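Local structure of luciferase-like enzymeAMP-CoA-ligase (Zophobas atratus, 4W8O) at residues L203-T208 / G230-G235; I18-F23 / T179-F184; S325-L330 / L377-D382; T208-G213 / F238-T243; I85-S90 / V97-P102. The protein probably activates carboxylic acids with ATP as an AMP-forming CoA ligase, being a luciferase-like member of the adenylate-forming family from a nonluminescent mealworm. All coordinates share one frame; numbering follows the deposited sequence.

The five contacts illustrate how an adenylating domain is held together by small, mainly apolar interfaces between helices, between sheets, and between helix and strand. Contacts 1 and 4 follow the same two helices, 199-211 and 228-239, and their centres lie about 8 Å apart. Contact 2, its centre about 10 Å from that of contact 1, brings helix 20-30 to strand 179-184, whose neighbour in the sheet is the strand of contact 5. Contacts 3 and 5 are the remotest pair, with centres about 23 Å apart and nearest atoms about 10 Å apart. A bound polyether, probably from the crystallisation liquor, occupies a pocket lined by Ala-232 of contact 1 and by Ser-325, Glu-326, Gly-328 and Leu-329 of contact 3.

Contact 1 (L203-T208 / G230-G235); sequences LQIVET and GMAILG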
# COMPACT_ATOMS: atom_id res chain seq x y z
N LEU A 203 -7.27 -6.60 4.72
CA LEU A 203 -8.51 -5.84 4.69
C LEU A 203 -8.63 -4.89 5.89
O LEU A 203 -9.28 -3.84 5.77
CB LEU A 203 -9.71 -6.78 4.60
CG LEU A 203 -9.92 -7.35 3.19
CD1 LEU A 203 -11.01 -8.40 3.18
CD2 LEU A 203 -10.24 -6.24 2.20
N GLN A 204 -8.02 -5.23 7.02
CA GLN A 204 -7.98 -4.29 8.15
C GLN A 204 -6.99 -3.16 7.96
O GLN A 204 -7.22 -2.05 8.45
CB GLN A 204 -7.75 -5.01 9.49
CG GLN A 204 -8.98 -5.77 9.98
CD GLN A 204 -10.26 -4.93 9.91
OE1 GLN A 204 -10.42 -3.95 10.63
NE2 GLN A 204 -11.19 -5.32 9.03
N ILE A 205 -5.89 -3.40 7.24
CA ILE A 205 -5.02 -2.29 6.85
C ILE A 205 -5.86 -1.28 6.06
O ILE A 205 -5.79 -0.07 6.30
CB ILE A 205 -3.82 -2.74 6.00
CG1 ILE A 205 -2.85 -3.55 6.85
CG2 ILE A 205 -3.13 -1.52 5.39
CD1 ILE A 205 -1.75 -4.24 6.08
N VAL A 206 -6.65 -1.80 5.12
CA VAL A 206 -7.48 -0.98 4.25
C VAL A 206 -8.61 -0.30 5.04
O VAL A 206 -8.83 0.90 4.89
CB VAL A 206 -8.09 -1.83 3.11
CG1 VAL A 206 -9.12 -1.02 2.33
CG2 VAL A 206 -6.99 -2.34 2.18
N GLU A 207 -9.30 -1.06 5.87
CA GLU A 207 -10.44 -0.53 6.60
C GLU A 207 -10.00 0.48 7.68
O GLU A 207 -10.66 1.50 7.87
CB GLU A 207 -11.29 -1.66 7.20
CG GLU A 207 -12.76 -1.32 7.20
CD GLU A 207 -13.66 -2.45 7.67
OE1 GLU A 207 -13.21 -3.61 7.77
OE2 GLU A 207 -14.84 -2.15 7.92
N THR A 208 -8.89 0.19 8.36
CA THR A 208 -8.35 1.10 9.36
C THR A 208 -7.97 2.43 8.72
O THR A 208 -8.24 3.49 9.28
CB THR A 208 -7.12 0.49 10.08
OG1 THR A 208 -7.55 -0.65 10.84
CG2 THR A 208 -6.44 1.50 11.01
N GLY A 230 1.24 1.75 -2.26
CA GLY A 230 0.59 1.45 -3.54
C GLY A 230 -0.60 0.52 -3.37
O GLY A 230 -1.71 0.81 -3.81
N MET A 231 -0.36 -0.62 -2.72
CA MET A 231 -1.40 -1.64 -2.52
C MET A 231 -2.50 -1.16 -1.59
O MET A 231 -3.67 -1.42 -1.84
CB MET A 231 -0.78 -2.93 -1.94
CG MET A 231 -0.01 -3.76 -2.95
SD MET A 231 -1.08 -4.43 -4.24
CE MET A 231 -2.10 -5.57 -3.31
N ALA A 232 -2.12 -0.46 -0.52
CA ALA A 232 -3.10 0.06 0.43
C ALA A 232 -4.00 1.15 -0.21
O ALA A 232 -5.20 1.21 0.07
CB ALA A 232 -2.43 0.56 1.70
N ILE A 233 -3.42 1.99 -1.08
CA ILE A 233 -4.22 3.02 -1.76
C ILE A 233 -5.22 2.35 -2.71
O ILE A 233 -6.39 2.70 -2.72
CB ILE A 233 -3.35 4.07 -2.48
CG1 ILE A 233 -2.67 4.98 -1.45
CG2 ILE A 233 -4.18 4.93 -3.42
CD1 ILE A 233 -1.51 5.78 -2.02
N LEU A 234 -4.78 1.35 -3.47
CA LEU A 234 -5.69 0.63 -4.34
C LEU A 234 -6.88 0.06 -3.54
O LEU A 234 -8.04 0.30 -3.87
CB LEU A 234 -4.96 -0.48 -5.10
CG LEU A 234 -5.80 -1.35 -6.06
CD1 LEU A 234 -4.97 -1.86 -7.23
CD2 LEU A 234 -6.47 -2.53 -5.36
N GLY A 235 -6.58 -0.69 -2.48
CA GLY A 235 -7.62 -1.24 -1.61
C GLY A 235 -8.58 -0.19 -1.07
O GLY A 235 -9.80 -0.38 -1.10
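Val-206 lies against the backbone of Gly-235, and this is the closest backbone approach of segments 203-208 and 230-235, which belong to helices 199-211 and 228-239. The segment axes approach to 9.1 Å and cross at -68°, and the CA atoms of Val-206 and Gly-235 are only 5.9 Å apart. Both methyls of the valine are used. CG1, anti to the backbone N (chi1 171°), rests 3.5 Å from the carbonyl carbon of Gly-235, while CG2 stands 4.0 Å from the glycine CA. Gly-235 presents bare backbone to the valine, and the close approach is made there.

Away from this point the packing is looser. CG2 of Ile-205 meets CB of Ala-232 at 4.3 Å, a light touch between two methyls. Ala-232 is also partly exposed and borders the pocket in which the polyether is bound, its side chain about 4 Å from that molecule.

Gln-204, Glu-207 and Thr-208 use their polar ends away from the interface. The amide NE2 of Gln-204 gives a hydrogen bond of 2.9 Å to OE1 of Glu-207, and that carboxylate is also held by the backbone N atoms of Asn-14 and Phe-15. The carbonyl O of Gln-204 receives both N and OG1 of Thr-208, one turn further on, which arrive from opposite faces of its plane.

Across the interface the chemistry is therefore van der Waals contact of methyls with a methyl and with a bare peptide group: fit of shape, rather than directed polar bonds, joins the two segments.

Contact 2 (I18-F23 / T179-F184); sequences ISFGEF and TAVMFF
A capping box opens helix 20-30, and the first residue inside that helix, Phe-20, packs on the bulged start of strand 179-184. In the box, the backbone N of Glu-22 gives a hydrogen bond to OG of Ser-19 at 3.0 Å. The backbone N of Ser-19 answers with a nearly straight bond (179°) to the anti lone pair of Glu-22 OE1, 2.9 Å away. The other carboxylate oxygen of Glu-22 forms a salt bridge with Lys-173.

With the helix start fixed in this way, Phe-20 faces the strand. Its CB meets CB of Ala-180 at 4.1 Å. CG is anti to the backbone N (chi1 -180°), which carries the ring on toward Val-181, where CD2 and CE2 share one methyl, CG2, the CD2 distance being 4.1 Å. Two consecutive strand residues can touch the same phenylalanine because Ala-180 and Val-181 form a classic beta bulge opposite His-197, a break in the usual alternation of strand side chains. Phe-202 of helix 199-211 adds an edge-to-face ring contact with Phe-20, and His-199 ND1 is hydrogen-bonded to the backbone N of Phe-20.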
# COMPACT_ATOMS: atom_id res chain seq x y z
N ILE A 18 -14.50 -11.82 4.68
CA ILE A 18 -14.40 -12.17 3.27
C ILE A 18 -12.96 -12.18 2.78
O ILE A 18 -12.06 -11.69 3.46
CB ILE A 18 -15.21 -11.19 2.40
CG1 ILE A 18 -14.76 -9.76 2.64
CG2 ILE A 18 -16.70 -11.35 2.68
CD1 ILE A 18 -15.28 -8.81 1.59
N SER A 19 -12.75 -12.75 1.61
CA SER A 19 -11.44 -12.76 0.99
C SER A 19 -11.20 -11.40 0.35
O SER A 19 -12.13 -10.64 0.10
CB SER A 19 -11.34 -13.87 -0.04
OG SER A 19 -12.17 -13.59 -1.16
N PHE A 20 -9.93 -11.11 0.08
CA PHE A 20 -9.52 -9.88 -0.60
C PHE A 20 -10.11 -9.86 -2.02
O PHE A 20 -10.53 -8.81 -2.48
CB PHE A 20 -7.98 -9.80 -0.64
CG PHE A 20 -7.44 -8.56 -1.31
CD1 PHE A 20 -7.92 -7.30 -1.00
CD2 PHE A 20 -6.42 -8.67 -2.25
CE1 PHE A 20 -7.41 -6.17 -1.62
CE2 PHE A 20 -5.90 -7.55 -2.87
CZ PHE A 20 -6.39 -6.29 -2.56
N GLY A 21 -10.17 -11.01 -2.68
CA GLY A 21 -10.80 -11.14 -3.99
C GLY A 21 -12.29 -10.82 -3.99
O GLY A 21 -12.77 -10.08 -4.85
N GLU A 22 -13.02 -11.38 -3.04
CA GLU A 22 -14.45 -11.09 -2.87
C GLU A 22 -14.68 -9.60 -2.59
O GLU A 22 -15.63 -8.99 -3.11
CB GLU A 22 -15.04 -11.93 -1.73
CG GLU A 22 -15.16 -13.41 -2.06
CD GLU A 22 -15.52 -14.28 -0.85
OE1 GLU A 22 -14.99 -14.04 0.26
OE2 GLU A 22 -16.34 -15.22 -1.01
N PHE A 23 -13.81 -9.02 -1.77
CA PHE A 23 -13.84 -7.58 -1.52
C PHE A 23 -13.77 -6.80 -2.83
O PHE A 23 -14.67 -6.03 -3.15
CB PHE A 23 -12.68 -7.18 -0.61
CG PHE A 23 -12.50 -5.69 -0.47
CD1 PHE A 23 -13.34 -4.95 0.35
CD2 PHE A 23 -11.47 -5.04 -1.15
CE1 PHE A 23 -13.17 -3.58 0.47
CE2 PHE A 23 -11.30 -3.68 -1.02
CZ PHE A 23 -12.16 -2.95 -0.21
N THR A 179 -2.95 -16.51 3.60
CA THR A 179 -2.25 -15.37 3.04
C THR A 179 -2.93 -14.89 1.75
O THR A 179 -3.26 -15.69 0.87
CB THR A 179 -0.78 -15.74 2.77
OG1 THR A 179 -0.19 -16.17 4.00
CG2 THR A 179 -0.00 -14.55 2.21
N ALA A 180 -3.17 -13.58 1.68
CA ALA A 180 -3.73 -12.93 0.50
C ALA A 180 -2.69 -12.09 -0.24
O ALA A 180 -2.63 -12.13 -1.47
CB ALA A 180 -4.91 -12.06 0.91
N VAL A 181 -1.89 -11.33 0.51
CA VAL A 181 -0.91 -10.39 -0.04
C VAL A 181 0.40 -10.53 0.73
O VAL A 181 0.38 -10.73 1.96
CB VAL A 181 -1.39 -8.93 0.10
CG1 VAL A 181 -0.42 -7.96 -0.56
CG2 VAL A 181 -2.78 -8.73 -0.47
N MET A 182 1.53 -10.40 0.02
CA MET A 182 2.86 -10.41 0.65
C MET A 182 3.65 -9.14 0.36
O MET A 182 3.46 -8.51 -0.68
CB MET A 182 3.66 -11.65 0.24
CG MET A 182 3.10 -12.96 0.76
SD MET A 182 4.10 -14.43 0.43
CE MET A 182 3.91 -14.56 -1.34
N PHE A 183 4.50 -8.76 1.32
CA PHE A 183 5.48 -7.68 1.16
C PHE A 183 6.82 -8.20 1.67
O PHE A 183 6.92 -9.36 2.10
CB PHE A 183 5.05 -6.41 1.91
CG PHE A 183 3.75 -5.83 1.42
CD1 PHE A 183 3.73 -4.98 0.33
CD2 PHE A 183 2.55 -6.14 2.04
CE1 PHE A 183 2.54 -4.45 -0.14
CE2 PHE A 183 1.35 -5.62 1.57
CZ PHE A 183 1.35 -4.77 0.48
N PHE A 184 7.85 -7.37 1.62
CA PHE A 184 9.18 -7.80 2.01
C PHE A 184 9.75 -6.95 3.13
O PHE A 184 9.68 -5.73 3.08
CB PHE A 184 10.09 -7.77 0.80
CG PHE A 184 9.66 -8.72 -0.28
CD1 PHE A 184 9.85 -10.08 -0.14
CD2 PHE A 184 9.04 -8.25 -1.43
CE1 PHE A 184 9.44 -10.96 -1.13
CE2 PHE A 184 8.63 -9.12 -2.42
CZ PHE A 184 8.84 -10.48 -2.27

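Contact 3 (S325-L330 / L377-D382); sequences SEIGLL and LRVKSD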
# COMPACT_ATOMS: atom_id res chain seq x y z
N SER A 325 5.01 -1.91 6.50
CA SER A 325 4.43 -3.00 5.72
C SER A 325 3.80 -4.04 6.60
O SER A 325 2.82 -4.67 6.21
CB SER A 325 5.51 -3.65 4.86
OG SER A 325 6.10 -2.66 4.04
N GLU A 326 4.35 -4.20 7.80
CA GLU A 326 3.92 -5.24 8.73
C GLU A 326 2.52 -5.02 9.32
O GLU A 326 1.96 -5.96 9.91
CB GLU A 326 4.92 -5.36 9.89
CG GLU A 326 6.24 -6.00 9.53
CD GLU A 326 7.24 -5.05 8.90
OE1 GLU A 326 6.92 -3.88 8.62
OE2 GLU A 326 8.37 -5.50 8.68
N ILE A 327 1.97 -3.82 9.20
CA ILE A 327 0.72 -3.46 9.91
C ILE A 327 -0.07 -2.29 9.31
O ILE A 327 -1.18 -2.02 9.75
CB ILE A 327 1.03 -3.15 11.39
CG1 ILE A 327 -0.25 -3.20 12.25
CG2 ILE A 327 1.75 -1.81 11.52
CD1 ILE A 327 0.03 -3.35 13.73
N GLY A 328 0.47 -1.61 8.30
CA GLY A 328 -0.20 -0.47 7.70
C GLY A 328 -0.01 0.79 8.55
O GLY A 328 1.03 0.96 9.20
N LEU A 329 -1.01 1.65 8.54
CA LEU A 329 -0.94 2.96 9.17
C LEU A 329 -1.07 2.86 10.69
O LEU A 329 -2.00 2.25 11.20
CB LEU A 329 -2.05 3.85 8.59
CG LEU A 329 -1.96 5.36 8.78
CD1 LEU A 329 -0.60 5.92 8.44
CD2 LEU A 329 -3.03 6.01 7.91
N LEU A 330 -0.12 3.47 11.40
CA LEU A 330 -0.01 3.35 12.86
C LEU A 330 -0.37 4.64 13.59
O LEU A 330 -0.98 4.61 14.66
CB LEU A 330 1.41 2.94 13.25
CG LEU A 330 1.76 1.49 12.96
CD1 LEU A 330 3.20 1.22 13.36
CD2 LEU A 330 0.79 0.55 13.68
N LEU A 377 9.00 1.68 20.23
CA LEU A 377 7.58 1.64 19.84
C LEU A 377 7.12 0.22 19.54
O LEU A 377 7.71 -0.48 18.71
CB LEU A 377 7.28 2.53 18.63
CG LEU A 377 6.90 3.96 18.98
CD1 LEU A 377 8.13 4.71 19.45
CD2 LEU A 377 6.24 4.65 17.80
N ARG A 378 6.06 -0.18 20.22
CA ARG A 378 5.44 -1.47 19.98
C ARG A 378 3.95 -1.30 19.77
O ARG A 378 3.31 -0.49 20.44
CB ARG A 378 5.74 -2.42 21.13
CG ARG A 378 7.22 -2.49 21.44
CD ARG A 378 7.58 -3.76 22.15
NE ARG A 378 8.99 -3.77 22.53
CZ ARG A 378 9.49 -4.52 23.51
NH1 ARG A 378 8.71 -5.31 24.22
NH2 ARG A 378 10.78 -4.45 23.79
N VAL A 379 3.40 -2.08 18.84
CA VAL A 379 2.04 -1.87 18.35
C VAL A 379 1.29 -3.19 18.20
O VAL A 379 1.90 -4.25 18.05
CB VAL A 379 2.07 -1.11 17.01
CG1 VAL A 379 2.71 0.26 17.20
CG2 VAL A 379 2.82 -1.90 15.95
N LYS A 380 -0.05 -3.11 18.25
CA LYS A 380 -0.89 -4.30 18.16
C LYS A 380 -2.27 -3.97 17.60
O LYS A 380 -2.90 -3.03 18.04
CB LYS A 380 -1.05 -4.96 19.53
CG LYS A 380 -1.75 -6.31 19.49
CD LYS A 380 -1.74 -6.96 20.87
CE LYS A 380 -2.46 -8.30 20.87
NZ LYS A 380 -2.38 -8.95 22.21
N SER A 381 -2.70 -4.75 16.61
CA SER A 381 -4.00 -4.59 15.98
C SER A 381 -4.31 -5.79 15.10
O SER A 381 -3.44 -6.63 14.84
CB SER A 381 -4.05 -3.33 15.11
OG SER A 381 -3.47 -3.55 13.83
N ASP A 382 -5.53 -5.83 14.59
CA ASP A 382 -5.97 -6.89 13.69
C ASP A 382 -5.41 -6.73 12.28
O ASP A 382 -5.64 -7.60 11.45
CB ASP A 382 -7.50 -6.92 13.62
CG ASP A 382 -8.15 -7.43 14.89
OD1 ASP A 382 -7.44 -7.91 15.81
OD2 ASP A 382 -9.39 -7.34 14.95
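Leu-330 and Val-379 reach toward each other tip to tip, whereas Ile-327 comes to the same valine at a slant. Both methyls of Leu-330 rest against both branches of Val-379: CD1 lies 4.0 Å from CG1 of the valine, and CD2 is 3.9 Å from its CG2. In Val-379 CG1 is anti to the carbonyl carbon (chi1 -62°), which leaves CG2 between that carbon and the backbone N. CG2 meets Ile-327 as well, whose CD1 approaches it to 3.8 Å. One valine methyl thus serves both the leucine and the isoleucine.

The extended chain of the isoleucine (chi1 -162°, chi2 161°) carries CD1 on to Ser-381, two residues further in segment 377-382. There CD1 touches OG of Ser-381 at 3.5 Å, and CG1 lies 3.6 Å from the same oxygen. This is a van der Waals contact of carbon with a hydroxyl oxygen that is hydrogen-bonded to the backbone N of Ala-383. Leu-403 and Thr-405 of strand 403-411 add further side-chain contacts to Val-379.

Ile-327 and Gly-328 form a classic beta bulge opposite Met-324, at the turn that leads from strand 317-324 into strand 328-332. The arrangement is that of two sheets packed through apolar side chains, here the mixed nine-stranded sheet against the five-stranded antiparallel one, beside the polyether pocket formed in part by Ser-325, Glu-326, Gly-328 and Leu-329.

Contact 4 (T208-G213 / F238-T243); sequences TSFYCG and FLDGST
A CH-pi contact between Phe-210 and Leu-239 joins the C-terminal parts of helices 199-211 and 228-239, in a partly buried region of the domain. CD2 of the leucine lies over one face of the phenylalanine ring, 3.9 Å from its centroid and 23° off the ring normal. The methyl is displaced toward the rim, where its closest atom is CD1 of Phe-210 at 3.6 Å. CG stands anti to the backbone N in both Phe-210 (chi1 174°) and Leu-239, a setting that carries the ring and the CD2 methyl to each other across the helices; the two side chains cross at about a right angle.

A Schellman motif with Gly-241 as its C-prime residue ends the helix. Gly-241 has positive phi; its N bonds to the O of Phe-238 at 3.2 Å, and Ser-242 N returns to the O of Thr-237. This turn places Asp-240 beside the same aromatic ring, but at its edge: OD2 is 4.0 Å from CE1 of Phe-210, and the carboxylate and ring planes stand 88° apart. That oxygen also forms a salt bridge with Arg-236, a residue whose side chain touches Phe-210 too. The second carboxylate oxygen, OD1, faces the turn and accepts a weak hydrogen bond from the backbone N of Ser-242. Phe-15 and Phe-23 also touch the Leu-239 side chain.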
# COMPACT_ATOMS: atom_id res chain seq x y z
N THR A 208 -8.89 0.19 8.36
CA THR A 208 -8.35 1.10 9.36
C THR A 208 -7.97 2.43 8.72
O THR A 208 -8.24 3.49 9.28
CB THR A 208 -7.12 0.49 10.08
OG1 THR A 208 -7.55 -0.65 10.84
CG2 THR A 208 -6.44 1.50 11.01
N SER A 209 -7.36 2.38 7.53
CA SER A 209 -7.01 3.61 6.81
C SER A 209 -8.25 4.45 6.43
O SER A 209 -8.21 5.68 6.45
CB SER A 209 -6.12 3.30 5.58
OG SER A 209 -6.84 2.77 4.48
N PHE A 210 -9.36 3.78 6.12
CA PHE A 210 -10.62 4.47 5.86
C PHE A 210 -11.13 5.23 7.09
O PHE A 210 -11.53 6.39 6.99
CB PHE A 210 -11.69 3.49 5.37
CG PHE A 210 -13.05 4.10 5.22
CD1 PHE A 210 -13.36 4.87 4.11
CD2 PHE A 210 -14.03 3.90 6.19
CE1 PHE A 210 -14.62 5.44 3.97
CE2 PHE A 210 -15.29 4.46 6.05
CZ PHE A 210 -15.58 5.23 4.94
N TYR A 211 -11.09 4.59 8.26
CA TYR A 211 -11.53 5.24 9.50
C TYR A 211 -10.55 6.28 10.06
O TYR A 211 -10.87 6.98 11.01
CB TYR A 211 -11.92 4.21 10.57
CG TYR A 211 -13.23 3.55 10.21
CD1 TYR A 211 -14.43 4.26 10.30
CD2 TYR A 211 -13.27 2.25 9.73
CE1 TYR A 211 -15.63 3.68 9.95
CE2 TYR A 211 -14.47 1.66 9.37
CZ TYR A 211 -15.65 2.38 9.48
OH TYR A 211 -16.83 1.80 9.13
N CYS A 212 -9.37 6.39 9.46
CA CYS A 212 -8.47 7.50 9.77
C CYS A 212 -9.08 8.82 9.32
O CYS A 212 -8.72 9.88 9.82
CB CYS A 212 -7.09 7.31 9.14
SG CYS A 212 -6.09 6.06 9.98
N GLY A 213 -10.00 8.74 8.35
CA GLY A 213 -10.90 9.84 8.03
C GLY A 213 -10.47 10.76 6.91
O GLY A 213 -11.20 11.68 6.56
N PHE A 238 -10.93 1.35 -3.85
CA PHE A 238 -11.99 0.38 -4.14
C PHE A 238 -13.09 0.44 -3.07
O PHE A 238 -14.27 0.40 -3.39
CB PHE A 238 -11.43 -1.04 -4.22
CG PHE A 238 -11.03 -1.47 -5.60
CD1 PHE A 238 -9.90 -0.93 -6.21
CD2 PHE A 238 -11.75 -2.43 -6.28
CE1 PHE A 238 -9.52 -1.33 -7.48
CE2 PHE A 238 -11.38 -2.84 -7.55
CZ PHE A 238 -10.26 -2.28 -8.15
N LEU A 239 -12.67 0.57 -1.81
CA LEU A 239 -13.57 0.43 -0.67
C LEU A 239 -14.81 1.31 -0.75
O LEU A 239 -15.89 0.85 -0.38
CB LEU A 239 -12.81 0.72 0.64
CG LEU A 239 -13.60 0.54 1.95
CD1 LEU A 239 -12.69 0.01 3.05
CD2 LEU A 239 -14.27 1.82 2.40
N ASP A 240 -14.67 2.55 -1.22
CA ASP A 240 -15.80 3.48 -1.34
C ASP A 240 -15.97 4.06 -2.75
O ASP A 240 -16.56 5.14 -2.94
CB ASP A 240 -15.67 4.62 -0.31
CG ASP A 240 -14.53 5.57 -0.62
OD1 ASP A 240 -13.78 5.37 -1.59
OD2 ASP A 240 -14.39 6.56 0.12
N GLY A 241 -15.45 3.34 -3.74
CA GLY A 241 -15.63 3.69 -5.14
C GLY A 241 -14.97 4.99 -5.54
O GLY A 241 -15.44 5.67 -6.45
N SER A 242 -13.87 5.32 -4.88
CA SER A 242 -13.07 6.48 -5.24
C SER A 242 -12.20 6.18 -6.46
O SER A 242 -12.18 5.05 -6.96
CB SER A 242 -12.19 6.89 -4.08
OG SER A 242 -12.97 7.20 -2.94
N THR A 243 -11.49 7.20 -6.93
CA THR A 243 -10.66 7.08 -8.12
C THR A 243 -9.19 7.13 -7.73
O THR A 243 -8.77 8.01 -6.98
CB THR A 243 -10.97 8.23 -9.10
OG1 THR A 243 -12.34 8.14 -9.50
CG2 THR A 243 -10.08 8.15 -10.34

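Contact 5 (I85-S90 / V97-P102); sequences IPLIAS and VVNLDP
With CG anti to its backbone N (chi1 -175°), Leu-87 extends from helix 85-92 toward strand 96-99, where Val-97 holds CG1 anti to its own carbonyl carbon (chi1 -60°) and CG2 between that carbon and the backbone N. The valine therefore presents both methyls to the helix. CG2 lies 3.9 Å from CG of Leu-87, the two side chains crossing at about a right angle, while CG1 touches both the carbonyl O of Leu-87 and CB of Ser-90, each 3.7 Å away.

Helix and strand are consecutive elements of a beta-alpha-beta unit made of strand 72-76, helix 85-92 and strand 96-99. The segments run at 154° to each other, with their axes 9.2 Å apart, the near-antiparallel course usual for helix and strand in such a crossover. Val-97 also bonds through its backbone to Ala-180 and Met-182 of the adjoining strand 179-184.

Farther along the strand, the amide of Asn-99 comes across the leucine: both ND2 and OD1 lie 3.7 Å from CD1 of Leu-87, a van der Waals contact at the end of the amide, between its O and N. Ser-90 offers only its carbon to the valine. Its OG turns back along the helix and gives a hydrogen bond of 2.8 Å to the carbonyl O of Pro-86, an oxygen that also receives the backbone N of Ser-90. Phe-75 of strand 72-76 touches the side chains of both Pro-86 and Asn-99.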
# COMPACT_ATOMS: atom_id res chain seq x y z
N ILE A 85 -4.67 -5.42 -13.06
CA ILE A 85 -5.76 -6.30 -13.54
C ILE A 85 -5.52 -7.78 -13.20
O ILE A 85 -6.42 -8.44 -12.65
CB ILE A 85 -6.02 -6.15 -15.06
CG1 ILE A 85 -6.39 -4.70 -15.41
CG2 ILE A 85 -7.12 -7.09 -15.53
CD1 ILE A 85 -7.55 -4.12 -14.61
N PRO A 86 -4.32 -8.31 -13.51
CA PRO A 86 -4.05 -9.71 -13.17
C PRO A 86 -3.83 -9.97 -11.67
O PRO A 86 -3.96 -11.11 -11.22
CB PRO A 86 -2.80 -10.05 -14.00
CG PRO A 86 -2.17 -8.74 -14.33
CD PRO A 86 -3.20 -7.67 -14.23
N LEU A 87 -3.49 -8.92 -10.92
CA LEU A 87 -3.43 -9.00 -9.46
C LEU A 87 -4.83 -9.20 -8.88
O LEU A 87 -5.05 -10.09 -8.04
CB LEU A 87 -2.77 -7.74 -8.89
CG LEU A 87 -2.53 -7.74 -7.38
CD1 LEU A 87 -1.21 -7.07 -7.05
CD2 LEU A 87 -3.66 -7.07 -6.62
N ILE A 88 -5.76 -8.37 -9.34
CA ILE A 88 -7.18 -8.46 -8.95
C ILE A 88 -7.72 -9.83 -9.33
O ILE A 88 -8.41 -10.47 -8.54
CB ILE A 88 -8.01 -7.36 -9.66
CG1 ILE A 88 -7.66 -5.98 -9.09
CG2 ILE A 88 -9.50 -7.62 -9.52
CD1 ILE A 88 -7.97 -4.84 -10.04
N ALA A 89 -7.41 -10.25 -10.56
CA ALA A 89 -7.84 -11.54 -11.09
C ALA A 89 -7.33 -12.70 -10.22
O ALA A 89 -8.09 -13.60 -9.85
CB ALA A 89 -7.36 -11.70 -12.53
N SER A 90 -6.04 -12.65 -9.90
CA SER A 90 -5.41 -13.66 -9.05
C SER A 90 -6.05 -13.70 -7.67
O SER A 90 -6.27 -14.78 -7.10
CB SER A 90 -3.91 -13.38 -8.92
OG SER A 90 -3.25 -13.57 -10.16
N VAL A 97 -0.74 -12.80 -3.84
CA VAL A 97 -0.15 -11.82 -4.77
C VAL A 97 0.98 -11.04 -4.12
O VAL A 97 0.91 -10.70 -2.94
CB VAL A 97 -1.19 -10.83 -5.35
CG1 VAL A 97 -2.26 -11.58 -6.12
CG2 VAL A 97 -1.82 -9.95 -4.26
N VAL A 98 2.01 -10.77 -4.91
CA VAL A 98 3.20 -10.08 -4.43
C VAL A 98 3.85 -9.28 -5.56
O VAL A 98 3.92 -9.73 -6.70
CB VAL A 98 4.21 -11.07 -3.80
CG1 VAL A 98 4.70 -12.11 -4.81
CG2 VAL A 98 5.40 -10.32 -3.20
N ASN A 99 4.33 -8.09 -5.24
CA ASN A 99 4.95 -7.21 -6.22
C ASN A 99 6.45 -7.05 -6.00
O ASN A 99 6.91 -6.96 -4.86
CB ASN A 99 4.26 -5.86 -6.21
CG ASN A 99 2.77 -5.98 -6.48
OD1 ASN A 99 2.35 -6.05 -7.62
ND2 ASN A 99 1.96 -6.05 -5.40
N LEU A 100 7.20 -7.02 -7.10
CA LEU A 100 8.63 -6.72 -7.07
C LEU A 100 8.88 -5.31 -7.61
O LEU A 100 8.12 -4.81 -8.42
CB LEU A 100 9.40 -7.71 -7.92
CG LEU A 100 9.14 -9.19 -7.65
CD1 LEU A 100 9.96 -10.02 -8.61
CD2 LEU A 100 9.46 -9.57 -6.21
N ASP A 101 9.96 -4.69 -7.14
CA ASP A 101 10.33 -3.34 -7.58
C ASP A 101 11.20 -3.47 -8.83
O ASP A 101 12.26 -4.09 -8.77
CB ASP A 101 11.10 -2.62 -6.47
CG ASP A 101 11.22 -1.11 -6.70
OD1 ASP A 101 11.10 -0.63 -7.85
OD2 ASP A 101 11.45 -0.40 -5.69
N PRO A 102 10.76 -2.89 -9.95
CA PRO A 102 11.54 -2.89 -11.19
C PRO A 102 12.91 -2.22 -11.08
O PRO A 102 13.77 -2.48 -11.90
CB PRO A 102 10.66 -2.11 -12.18
CG PRO A 102 9.30 -2.15 -11.61
CD PRO A 102 9.47 -2.18 -10.12